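Side-chain contacts in beta-lactamase (Sphaerobacter thermophilus, PDB 4EWF), which probably hydrolyses beta-lactams to substituted beta-amino acids, as a member of the class A beta-lactamase family: residues A19-E22 against T27-A30; V54-M59 against A190-Q195; A61-V66 against C185-A190; D83-S88 against A117-I122; G222-V227 against Q254-I259. All blocks are in the same frame, centred on the assembly; numbering follows the deposited sequence.

The five contacts fall into two groups that meet in the middle of the molecule. Interactions 1 and 5 lie about 9 Å apart, centre to centre, on the same five-stranded sheet, and touch where Ala21 CB meets Ala255 CB at 3.6 Å. Interactions 2 and 3, also about 9 Å apart, use successive parts of the same two helices, with Met59 SE on Met188 CG at 3.7 Å. Interaction 4 adjoins interaction 2 through Leu58 and Thr118. Sheet and helices are joined by Ile56 CD1 against Val227 CG1, at 3.7 Å. Segment 54-59 of interaction 2 holds Lys55, probably the lysine of the SxxK motif that begins at Ser52; interaction 3 lies farther from the chain's centre.

Interaction 1: A19-E22 against T27-A30; sequences AAAE and TVGA
Glu22 and Val28 bring helix 12-22 up to strand 27-33, which follow each other after a short connection, and their meeting combines one polar bond with a small apolar patch. The polar part is a side-chain to backbone hydrogen bond: Val28 N donates to Glu22 OE2 at 2.8 Å, nearly straight at 165°. The carboxylate receives it on the anti lone pair of OE2, the one directed away from the other oxygen. An extended glutamate chain makes this reach possible, with CD anti to CA (chi2 -176°) carrying the acid group across to the strand. The same oxygen also accepts from His42 NE2, so two donors grip OE2 and limit how the carboxylate can turn; if the histidine is charged, it would further stabilise the acid as an anion.

The apolar part lies beside this bond. Val28 CG2, placed next to its own backbone N by a chi1 of 171°, packs on Ala21 CB at 3.7 Å. It also meets the aliphatic stem of the glutamate, Glu22 CG, at 3.8 Å. One methyl therefore covers both the alanine and the root of the acid.

In the sheet, strand 27-33 lies between strands 39-42 and 235-244. Thr27 and Gly29 pair through their backbones with Glu244 and Phe242, while Ala30 pairs with His42 on the other edge. Helix 249-266 closes the apolar side, placing Ala255 on Ala21 and Ile259 on Val28.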
# COMPACT_ATOMS: atom_id res chain seq x y z
N ALA A 19 13.59 9.72 13.46
CA ALA A 19 13.99 11.05 13.91
C ALA A 19 14.72 11.80 12.80
O ALA A 19 14.50 12.99 12.60
CB ALA A 19 14.86 10.97 15.18
N ALA A 20 15.60 11.11 12.08
CA ALA A 20 16.32 11.73 10.99
C ALA A 20 15.37 12.15 9.87
O ALA A 20 15.57 13.17 9.23
CB ALA A 20 17.40 10.80 10.45
N ALA A 21 14.34 11.34 9.61
CA ALA A 21 13.41 11.65 8.54
C ALA A 21 12.61 12.91 8.89
O ALA A 21 12.26 13.70 8.02
CB ALA A 21 12.47 10.46 8.30
N GLU A 22 12.35 13.11 10.17
CA GLU A 22 11.53 14.23 10.63
C GLU A 22 12.33 15.49 10.95
O GLU A 22 11.76 16.54 11.27
CB GLU A 22 10.71 13.83 11.86
CG GLU A 22 9.73 12.72 11.59
CD GLU A 22 8.86 12.41 12.80
OE1 GLU A 22 9.37 12.53 13.94
OE2 GLU A 22 7.67 12.05 12.62
N THR A 27 6.73 14.95 8.82
CA THR A 27 6.16 13.99 9.77
C THR A 27 6.19 12.58 9.22
O THR A 27 5.90 12.36 8.05
CB THR A 27 4.68 14.37 10.10
OG1 THR A 27 4.66 15.66 10.71
CG2 THR A 27 4.04 13.35 11.06
N VAL A 28 6.51 11.62 10.09
CA VAL A 28 6.46 10.20 9.74
C VAL A 28 5.42 9.48 10.61
O VAL A 28 5.27 9.78 11.79
CB VAL A 28 7.86 9.53 9.94
CG1 VAL A 28 7.78 8.00 9.80
CG2 VAL A 28 8.88 10.12 8.96
N GLY A 29 4.68 8.56 10.00
CA GLY A 29 3.83 7.65 10.76
C GLY A 29 4.29 6.26 10.36
O GLY A 29 4.48 5.98 9.17
N ALA A 30 4.49 5.38 11.34
CA ALA A 30 5.00 4.04 11.07
C ALA A 30 4.44 3.05 12.06
O ALA A 30 4.45 3.28 13.28
CB ALA A 30 6.53 4.03 11.14

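Interaction 2: V54-M59 against A190-Q195; sequences VKIPLM and AMLEKQ
Met59, a selenomethionine here, is the bump that crosses from helix 55-67 to helix 182-192. Its chain leaves the helix straight, CG anti to the backbone N (chi1 176°), and then folds at its end, where chi3 of 59° swings the methyl back. The elbow of that fold, Met59 SE, rests on Met191 CB at 3.9 Å. Met191, also a selenomethionine, has a chain that bends away and carries its own tip off elsewhere, so that only its root faces the incoming selenium.

The second bump comes from the other helix. Leu192 advances between Ile56 and Met59, whose side chains stand one helical turn apart and form the two walls of a shallow hollow. On one wall Met59 CE lies 4.2 Å from Leu192 CG; on the other, Leu192 CD2 approaches Ile56 CG1 at a looser 4.4 Å. All four residues are buried, and the contact is purely apolar.

Lys55, next in the chain to Ile56, hydrogen-bonds Ser113 and Asn115 through NZ, consistent with the SxxK lysine of class A enzymes. Around the contact, helix 102-111 meets Met59 through Ile110 and Met191 through Glu103, and helix 164-175 supplies Leu174 against Leu192. Strand 212-220 adjoins the contact, with Lys216 touching Ile56 and Ser215 bonded to the Leu192 backbone.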
# COMPACT_ATOMS: atom_id res chain seq x y z
N VAL A 54 -4.61 3.37 -0.70
CA VAL A 54 -6.01 2.95 -0.57
C VAL A 54 -6.42 1.96 -1.67
O VAL A 54 -7.50 1.37 -1.63
CB VAL A 54 -6.95 4.19 -0.53
CG1 VAL A 54 -7.05 4.84 -1.89
CG2 VAL A 54 -8.34 3.81 0.05
N LYS A 55 -5.54 1.75 -2.64
CA LYS A 55 -5.82 0.74 -3.64
C LYS A 55 -5.76 -0.68 -3.07
O LYS A 55 -6.21 -1.63 -3.70
CB LYS A 55 -4.89 0.93 -4.85
CG LYS A 55 -5.13 2.29 -5.50
CD LYS A 55 -4.14 2.62 -6.62
CE LYS A 55 -4.41 4.04 -7.13
NZ LYS A 55 -3.54 4.38 -8.29
N ILE A 56 -5.23 -0.82 -1.85
CA ILE A 56 -5.19 -2.12 -1.20
C ILE A 56 -6.60 -2.59 -0.82
O ILE A 56 -7.05 -3.62 -1.29
CB ILE A 56 -4.26 -2.14 0.03
CG1 ILE A 56 -2.79 -2.08 -0.42
CG2 ILE A 56 -4.52 -3.40 0.90
CD1 ILE A 56 -1.81 -1.85 0.75
N PRO A 57 -7.30 -1.82 0.03
CA PRO A 57 -8.66 -2.27 0.34
C PRO A 57 -9.56 -2.31 -0.89
O PRO A 57 -10.50 -3.09 -0.90
CB PRO A 57 -9.15 -1.22 1.35
CG PRO A 57 -8.25 -0.05 1.19
CD PRO A 57 -6.91 -0.62 0.79
N LEU A 58 -9.29 -1.49 -1.91
CA LEU A 58 -10.07 -1.57 -3.16
C LEU A 58 -9.88 -2.95 -3.80
O LEU A 58 -10.85 -3.61 -4.21
CB LEU A 58 -9.63 -0.46 -4.14
CG LEU A 58 -10.17 -0.57 -5.58
CD1 LEU A 58 -11.69 -0.53 -5.64
CD2 LEU A 58 -9.56 0.52 -6.46
N MSE A 59 -8.63 -3.40 -3.89
CA MSE A 59 -8.34 -4.73 -4.42
C MSE A 59 -9.08 -5.80 -3.61
O MSE A 59 -9.64 -6.74 -4.16
CB MSE A 59 -6.84 -5.01 -4.38
CG MSE A 59 -6.46 -6.42 -4.82
SE MSE A 59 -4.52 -6.67 -4.77
CE MSE A 59 -4.14 -6.29 -2.94
N ALA A 190 0.47 -12.07 -4.18
CA ALA A 190 1.21 -12.14 -5.43
C ALA A 190 1.09 -10.84 -6.26
O ALA A 190 2.04 -10.46 -6.95
CB ALA A 190 0.77 -13.37 -6.26
N MSE A 191 -0.05 -10.16 -6.21
CA MSE A 191 -0.18 -8.87 -6.89
C MSE A 191 0.77 -7.84 -6.27
O MSE A 191 1.48 -7.12 -6.97
CB MSE A 191 -1.61 -8.31 -6.82
CG MSE A 191 -2.57 -8.94 -7.79
SE MSE A 191 -2.11 -8.54 -9.66
CE MSE A 191 -3.49 -9.64 -10.52
N LEU A 192 0.75 -7.75 -4.93
CA LEU A 192 1.64 -6.81 -4.23
C LEU A 192 3.11 -7.07 -4.56
O LEU A 192 3.91 -6.14 -4.62
CB LEU A 192 1.41 -6.85 -2.72
CG LEU A 192 0.04 -6.29 -2.31
CD1 LEU A 192 -0.27 -6.61 -0.86
CD2 LEU A 192 -0.01 -4.77 -2.57
N GLU A 193 3.45 -8.33 -4.82
CA GLU A 193 4.83 -8.67 -5.19
C GLU A 193 5.20 -8.07 -6.55
O GLU A 193 6.38 -7.96 -6.89
CB GLU A 193 5.04 -10.19 -5.18
CG GLU A 193 4.97 -10.80 -3.78
CD GLU A 193 5.04 -12.33 -3.76
OE1 GLU A 193 5.70 -12.92 -4.65
OE2 GLU A 193 4.45 -12.94 -2.84
N LYS A 194 4.20 -7.67 -7.32
CA LYS A 194 4.47 -7.11 -8.65
C LYS A 194 4.71 -5.59 -8.63
O LYS A 194 4.91 -4.96 -9.67
CB LYS A 194 3.37 -7.53 -9.63
CG LYS A 194 3.44 -9.05 -9.88
CD LYS A 194 2.59 -9.48 -11.04
CE LYS A 194 2.81 -10.96 -11.33
NZ LYS A 194 2.57 -11.78 -10.11
N GLN A 195 4.69 -5.00 -7.43
CA GLN A 195 5.07 -3.60 -7.20
C GLN A 195 6.31 -3.22 -8.02
O GLN A 195 7.34 -3.88 -7.93
CB GLN A 195 5.34 -3.39 -5.70
CG GLN A 195 5.87 -2.01 -5.32
CD GLN A 195 5.01 -0.89 -5.86
OE1 GLN A 195 5.46 -0.09 -6.66
NE2 GLN A 195 3.76 -0.82 -5.40

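Interaction 3: A61-V66 against C185-A190; sequences AVYRAV and CTAMLA
Tyr63 of helix 55-67 meets Met188 of helix 182-192 in a Met-aromatic contact, buried between two helices of the helical part of the class A beta-lactamase fold. Met188 is a selenomethionine, so selenium stands where sulfur would.

The tyrosine can be followed outward from its root. At CB the neighbours are the far atoms of Met188: Tyr63 CB lies 4.1 Å from Met188 SE, with the methyl CE as close. The two side chains run past each other in opposite directions, which is why the base of one lies beside the end of the other. A chi1 of -76° sets Tyr63 CG anti to its carbonyl carbon and brings the ring across the methylene of Met188. Along the nearer rim Tyr63 CD2 comes to 3.5 Å from Met188 CG, and Tyr63 CE2 is 3.7 Å from that carbon. Together these make a CH-pi contact over one face: Met188 CG stands 3.8 Å from the Tyr63 ring centroid, only 23° off the normal, displaced somewhat to the rim. The selenium is less well centred. Met188 SE lies 4.6 Å from the same centroid and 44° off the normal, an oblique approach.

On the other long side of the ring Tyr63 CE1 touches Ala187 CB at 3.9 Å, again obliquely. Val106 of helix 102-111 also packs on the tyrosine, and Leu174 of helix 164-175 lies against Met188. At the very tip the phenol oxygen, Tyr63 OH, packs 3.6 Å from the methyl carbon Met191 CE.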
# COMPACT_ATOMS: atom_id res chain seq x y z
N ALA A 61 -11.84 -5.50 -2.02
CA ALA A 61 -13.27 -5.46 -2.36
C ALA A 61 -13.51 -6.22 -3.66
O ALA A 61 -14.50 -6.94 -3.79
CB ALA A 61 -13.77 -4.03 -2.47
N VAL A 62 -12.60 -6.05 -4.61
CA VAL A 62 -12.71 -6.76 -5.88
C VAL A 62 -12.66 -8.28 -5.70
O VAL A 62 -13.54 -9.00 -6.18
CB VAL A 62 -11.60 -6.31 -6.86
CG1 VAL A 62 -11.60 -7.19 -8.09
CG2 VAL A 62 -11.80 -4.85 -7.24
N TYR A 63 -11.66 -8.79 -4.99
CA TYR A 63 -11.56 -10.23 -4.81
C TYR A 63 -12.72 -10.82 -4.00
O TYR A 63 -13.12 -11.97 -4.22
CB TYR A 63 -10.20 -10.66 -4.23
CG TYR A 63 -9.11 -10.63 -5.28
CD1 TYR A 63 -8.73 -11.79 -5.95
CD2 TYR A 63 -8.48 -9.44 -5.63
CE1 TYR A 63 -7.74 -11.77 -6.92
CE2 TYR A 63 -7.50 -9.40 -6.60
CZ TYR A 63 -7.13 -10.58 -7.25
OH TYR A 63 -6.15 -10.55 -8.22
N ARG A 64 -13.27 -10.04 -3.07
CA ARG A 64 -14.45 -10.50 -2.32
C ARG A 64 -15.64 -10.65 -3.25
O ARG A 64 -16.45 -11.57 -3.10
CB ARG A 64 -14.80 -9.54 -1.18
CG ARG A 64 -13.82 -9.54 -0.03
CD ARG A 64 -14.43 -8.93 1.20
NE ARG A 64 -13.48 -8.89 2.30
CZ ARG A 64 -13.69 -8.25 3.45
NH1 ARG A 64 -14.82 -7.58 3.65
NH2 ARG A 64 -12.76 -8.28 4.40
N ALA A 65 -15.74 -9.75 -4.23
CA ALA A 65 -16.78 -9.84 -5.25
C ALA A 65 -16.59 -11.12 -6.08
O ALA A 65 -17.57 -11.80 -6.42
CB ALA A 65 -16.74 -8.60 -6.16
N VAL A 66 -15.34 -11.42 -6.41
CA VAL A 66 -15.02 -12.65 -7.13
C VAL A 66 -15.36 -13.87 -6.27
O VAL A 66 -15.93 -14.83 -6.77
CB VAL A 66 -13.53 -12.70 -7.55
CG1 VAL A 66 -13.20 -14.04 -8.20
CG2 VAL A 66 -13.21 -11.56 -8.51
N CYS A 185 -6.56 -14.23 -0.95
CA CYS A 185 -5.43 -13.64 -0.22
C CYS A 185 -4.09 -14.02 -0.86
O CYS A 185 -3.20 -13.19 -1.01
CB CYS A 185 -5.45 -14.03 1.26
SG CYS A 185 -6.84 -13.28 2.15
N THR A 186 -3.95 -15.28 -1.26
CA THR A 186 -2.74 -15.70 -1.94
C THR A 186 -2.55 -14.95 -3.26
O THR A 186 -1.45 -14.48 -3.55
CB THR A 186 -2.75 -17.21 -2.19
OG1 THR A 186 -2.83 -17.86 -0.92
CG2 THR A 186 -1.48 -17.63 -2.91
N ALA A 187 -3.61 -14.80 -4.05
CA ALA A 187 -3.52 -14.04 -5.30
C ALA A 187 -3.22 -12.55 -5.06
O ALA A 187 -2.54 -11.91 -5.87
CB ALA A 187 -4.79 -14.19 -6.12
N MSE A 188 -3.74 -11.99 -3.98
CA MSE A 188 -3.52 -10.57 -3.72
C MSE A 188 -2.10 -10.29 -3.28
O MSE A 188 -1.51 -9.27 -3.67
CB MSE A 188 -4.54 -10.02 -2.72
CG MSE A 188 -5.90 -9.80 -3.34
SE MSE A 188 -7.15 -8.98 -2.10
CE MSE A 188 -7.63 -10.54 -1.07
N LEU A 189 -1.54 -11.20 -2.50
CA LEU A 189 -0.15 -11.07 -2.06
C LEU A 189 0.79 -11.17 -3.25
O LEU A 189 1.80 -10.46 -3.34
CB LEU A 189 0.19 -12.15 -1.02
CG LEU A 189 -0.45 -11.93 0.36
CD1 LEU A 189 -0.33 -13.19 1.21
CD2 LEU A 189 0.16 -10.73 1.06
N ALA A 190 0.47 -12.07 -4.18
CA ALA A 190 1.21 -12.14 -5.43
C ALA A 190 1.09 -10.84 -6.26
O ALA A 190 2.04 -10.46 -6.95
CB ALA A 190 0.77 -13.37 -6.26

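Interaction 4: D83-S88 against A117-I122; sequences DKAPGS and ATNLLI
Asp83 and Leu120 meet at about a right angle, the leucine driving one methyl into the flat of the carboxylate. Leu120 CD2 stands 3.5 Å from Asp83 CG, almost straight above the plane of the acid group. The two oxygens are at correspondingly even distances, with Leu120 CD2 3.6 Å from Asp83 OD2 and 3.8 Å from Asp83 OD1. The leucine root does not aim at the loop; its CG lies anti to the carbonyl carbon (chi1 -74°), and from there the branch reaches across to Asp83. The carboxylate thus offers a face to a hydrocarbon, while OD2 takes a weak bond from Arg80 N.

The helix, 115-125, begins at Asn115, and Ser113, Asp114 and Asn115 match the SDN motif of class A beta-lactamases; the loop 83-88 runs alongside it. Ser88 OG bonds Ser113 O and Pro86 O bonds Asn115 ND2, while Ala85 N donates to Thr116 OG1, so the loop is tied to the probable active-site segment as well as to the helix.

One residue before Leu120, Asn119 turns its carboxamide to the same loop. Its nitrogen ND2 lies 3.7 Å from Ala85 CB, a plain contact with a methyl. The polar work goes through a water: Asn119 ND2 donates to it at 2.9 Å, and the water in turn donates to Asp83 O at 2.7 Å. At the other end of the amide, Asn119 OD1 accepts a hydrogen bond from Met148 N, which fixes which way round the group is held.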
# COMPACT_ATOMS: atom_id res chain seq x y z
N ASP A 83 -13.33 7.61 -19.08
CA ASP A 83 -12.74 6.97 -17.89
C ASP A 83 -11.32 7.41 -17.59
O ASP A 83 -10.80 7.18 -16.49
CB ASP A 83 -12.70 5.44 -18.06
CG ASP A 83 -14.04 4.87 -18.48
OD1 ASP A 83 -15.06 5.23 -17.84
OD2 ASP A 83 -14.07 4.05 -19.43
N LYS A 84 -10.66 8.03 -18.57
CA LYS A 84 -9.22 8.28 -18.45
C LYS A 84 -8.94 9.32 -17.37
O LYS A 84 -9.46 10.43 -17.42
CB LYS A 84 -8.65 8.73 -19.81
CG LYS A 84 -8.67 7.61 -20.88
CD LYS A 84 -8.08 8.06 -22.23
CE LYS A 84 -7.72 6.84 -23.09
NZ LYS A 84 -7.53 7.18 -24.54
N ALA A 85 -8.11 8.94 -16.39
CA ALA A 85 -7.80 9.80 -15.25
C ALA A 85 -6.41 10.40 -15.39
O ALA A 85 -5.52 9.78 -15.96
CB ALA A 85 -7.86 8.97 -13.95
N PRO A 86 -6.19 11.60 -14.83
CA PRO A 86 -4.82 12.13 -14.84
C PRO A 86 -3.95 11.43 -13.81
O PRO A 86 -4.48 10.73 -12.94
CB PRO A 86 -4.98 13.61 -14.46
CG PRO A 86 -6.40 13.77 -13.99
CD PRO A 86 -7.10 12.45 -14.03
N GLY A 87 -2.64 11.63 -13.89
CA GLY A 87 -1.73 11.06 -12.92
C GLY A 87 -1.08 9.76 -13.35
O GLY A 87 -0.99 9.44 -14.53
N SER A 88 -0.61 9.01 -12.36
CA SER A 88 0.11 7.77 -12.62
C SER A 88 -0.75 6.75 -13.39
O SER A 88 -1.98 6.73 -13.28
CB SER A 88 0.58 7.19 -11.28
OG SER A 88 -0.53 7.07 -10.41
N ALA A 117 -7.37 2.66 -14.25
CA ALA A 117 -7.75 1.30 -13.85
C ALA A 117 -8.42 1.33 -12.47
O ALA A 117 -9.41 0.63 -12.23
CB ALA A 117 -6.53 0.41 -13.80
N THR A 118 -7.88 2.15 -11.58
CA THR A 118 -8.41 2.30 -10.23
C THR A 118 -9.85 2.80 -10.27
O THR A 118 -10.73 2.21 -9.63
CB THR A 118 -7.56 3.26 -9.40
OG1 THR A 118 -6.24 2.73 -9.26
CG2 THR A 118 -8.16 3.44 -8.00
N ASN A 119 -10.09 3.89 -11.00
CA ASN A 119 -11.43 4.46 -11.10
C ASN A 119 -12.44 3.55 -11.79
O ASN A 119 -13.64 3.59 -11.48
CB ASN A 119 -11.39 5.85 -11.76
CG ASN A 119 -10.66 6.88 -10.90
OD1 ASN A 119 -10.34 6.61 -9.74
ND2 ASN A 119 -10.39 8.05 -11.47
N LEU A 120 -11.97 2.72 -12.71
CA LEU A 120 -12.81 1.70 -13.33
C LEU A 120 -13.25 0.63 -12.31
O LEU A 120 -14.41 0.21 -12.30
CB LEU A 120 -12.08 1.06 -14.52
CG LEU A 120 -11.98 1.92 -15.79
CD1 LEU A 120 -11.04 1.27 -16.81
CD2 LEU A 120 -13.37 2.14 -16.42
N LEU A 121 -12.32 0.18 -11.46
CA LEU A 121 -12.63 -0.77 -10.39
C LEU A 121 -13.57 -0.16 -9.35
O LEU A 121 -14.45 -0.83 -8.81
CB LEU A 121 -11.34 -1.24 -9.71
CG LEU A 121 -10.37 -2.04 -10.59
CD1 LEU A 121 -9.09 -2.37 -9.81
CD2 LEU A 121 -11.03 -3.31 -11.08
N ILE A 122 -13.37 1.12 -9.03
CA ILE A 122 -14.26 1.83 -8.12
C ILE A 122 -15.67 1.87 -8.70
O ILE A 122 -16.66 1.66 -7.98
CB ILE A 122 -13.76 3.24 -7.82
CG1 ILE A 122 -12.44 3.17 -7.04
CG2 ILE A 122 -14.80 4.04 -7.05
CD1 ILE A 122 -11.90 4.52 -6.66
O HOH W 1 -11.57 8.33 -14.15

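Interaction 5: G222-V227 against Q254-I259; sequences GVVNDV and QAIGDI
Ile256 carries the whole helix side of this contact, pressing its terminal methyl onto the backbone of strand 223-232. Here the fit is close: Ile256 CD1 lies 3.6 Å from Val224 O and 3.8 Å from Asn225 C. The neighbouring side chain joins in, with Val224 CG1 at 3.9 Å from Ile256 CD1. The isoleucine is extended, chi2 171°, which carries CD1 well out from the helix to the peptide.

Farther along the strand the packing is slacker. Asp226 CB is 4.1 Å from Ile256 CG2, and its carboxylate plays no part across the interface. On the outer side of the helix, Gln254 and Asp258 are partly exposed. The axes of segments 223-227 and 254-259 approach to 9.0 Å with their directions 32° apart, as a helix lies on one face of the central sheet in the alpha/beta part of this fold.

The chemistry is thus of hydrocarbon against peptide. Val224 O, which the methyl covers but cannot bond, has its hydrogen bond from Thr243 OG1, and the buried Asp226 carboxylate is met by Ser215 OG and Ile201 N, both outside the helix segment.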
# COMPACT_ATOMS: atom_id res chain seq x y z
N GLY A 222 4.19 16.45 -1.53
CA GLY A 222 4.34 16.45 -0.07
C GLY A 222 3.98 15.14 0.61
O GLY A 222 3.92 15.06 1.84
N VAL A 223 3.74 14.09 -0.17
CA VAL A 223 3.29 12.82 0.40
C VAL A 223 4.02 11.62 -0.18
O VAL A 223 3.99 11.39 -1.39
CB VAL A 223 1.78 12.61 0.21
CG1 VAL A 223 1.40 11.20 0.65
CG2 VAL A 223 0.98 13.65 1.02
N VAL A 224 4.70 10.85 0.68
CA VAL A 224 5.38 9.63 0.23
C VAL A 224 5.09 8.48 1.20
O VAL A 224 5.49 8.52 2.38
CB VAL A 224 6.90 9.87 0.06
CG1 VAL A 224 7.62 8.59 -0.46
CG2 VAL A 224 7.16 11.06 -0.87
N ASN A 225 4.36 7.47 0.72
CA ASN A 225 3.94 6.34 1.56
C ASN A 225 4.34 5.02 0.92
O ASN A 225 4.53 4.94 -0.30
CB ASN A 225 2.40 6.31 1.76
CG ASN A 225 1.80 7.66 2.12
OD1 ASN A 225 2.40 8.46 2.83
ND2 ASN A 225 0.57 7.90 1.64
N ASP A 226 4.44 3.97 1.74
CA ASP A 226 4.57 2.59 1.24
C ASP A 226 4.02 1.63 2.30
O ASP A 226 4.30 1.77 3.49
CB ASP A 226 6.02 2.26 0.87
CG ASP A 226 6.13 1.13 -0.16
OD1 ASP A 226 5.09 0.71 -0.73
OD2 ASP A 226 7.26 0.66 -0.41
N VAL A 227 3.21 0.67 1.87
CA VAL A 227 2.57 -0.26 2.80
C VAL A 227 2.76 -1.66 2.27
O VAL A 227 2.38 -1.94 1.14
CB VAL A 227 1.05 0.01 2.90
CG1 VAL A 227 0.35 -1.14 3.67
CG2 VAL A 227 0.77 1.37 3.54
N GLN A 254 13.95 7.73 0.54
CA GLN A 254 15.10 7.35 1.36
C GLN A 254 14.69 7.05 2.82
O GLN A 254 15.19 6.11 3.44
CB GLN A 254 16.16 8.45 1.32
CG GLN A 254 17.38 8.18 2.18
CD GLN A 254 18.66 8.24 1.38
OE1 GLN A 254 19.13 7.22 0.86
NE2 GLN A 254 19.23 9.44 1.25
N ALA A 255 13.79 7.86 3.36
CA ALA A 255 13.33 7.67 4.73
C ALA A 255 12.65 6.32 4.91
O ALA A 255 12.93 5.60 5.86
CB ALA A 255 12.37 8.79 5.14
N ILE A 256 11.73 5.97 4.01
CA ILE A 256 11.05 4.69 4.10
C ILE A 256 12.05 3.54 3.98
O ILE A 256 11.98 2.59 4.75
CB ILE A 256 9.91 4.56 3.07
CG1 ILE A 256 8.87 5.66 3.32
CG2 ILE A 256 9.26 3.18 3.20
CD1 ILE A 256 7.78 5.79 2.25
N GLY A 257 12.96 3.62 3.02
CA GLY A 257 13.99 2.59 2.87
C GLY A 257 14.83 2.41 4.13
O GLY A 257 15.09 1.28 4.56
N ASP A 258 15.24 3.53 4.74
CA ASP A 258 16.08 3.49 5.95
C ASP A 258 15.33 2.94 7.17
O ASP A 258 15.87 2.19 7.99
CB ASP A 258 16.61 4.89 6.29
CG ASP A 258 17.71 5.35 5.34
OD1 ASP A 258 18.30 4.50 4.64
OD2 ASP A 258 17.99 6.57 5.29
N ILE A 259 14.09 3.36 7.32
CA ILE A 259 13.27 2.86 8.42
C ILE A 259 13.06 1.34 8.28
O ILE A 259 13.20 0.58 9.25
CB ILE A 259 11.92 3.60 8.43
CG1 ILE A 259 12.12 5.04 8.93
CG2 ILE A 259 10.90 2.86 9.29
CD1 ILE A 259 10.91 5.97 8.63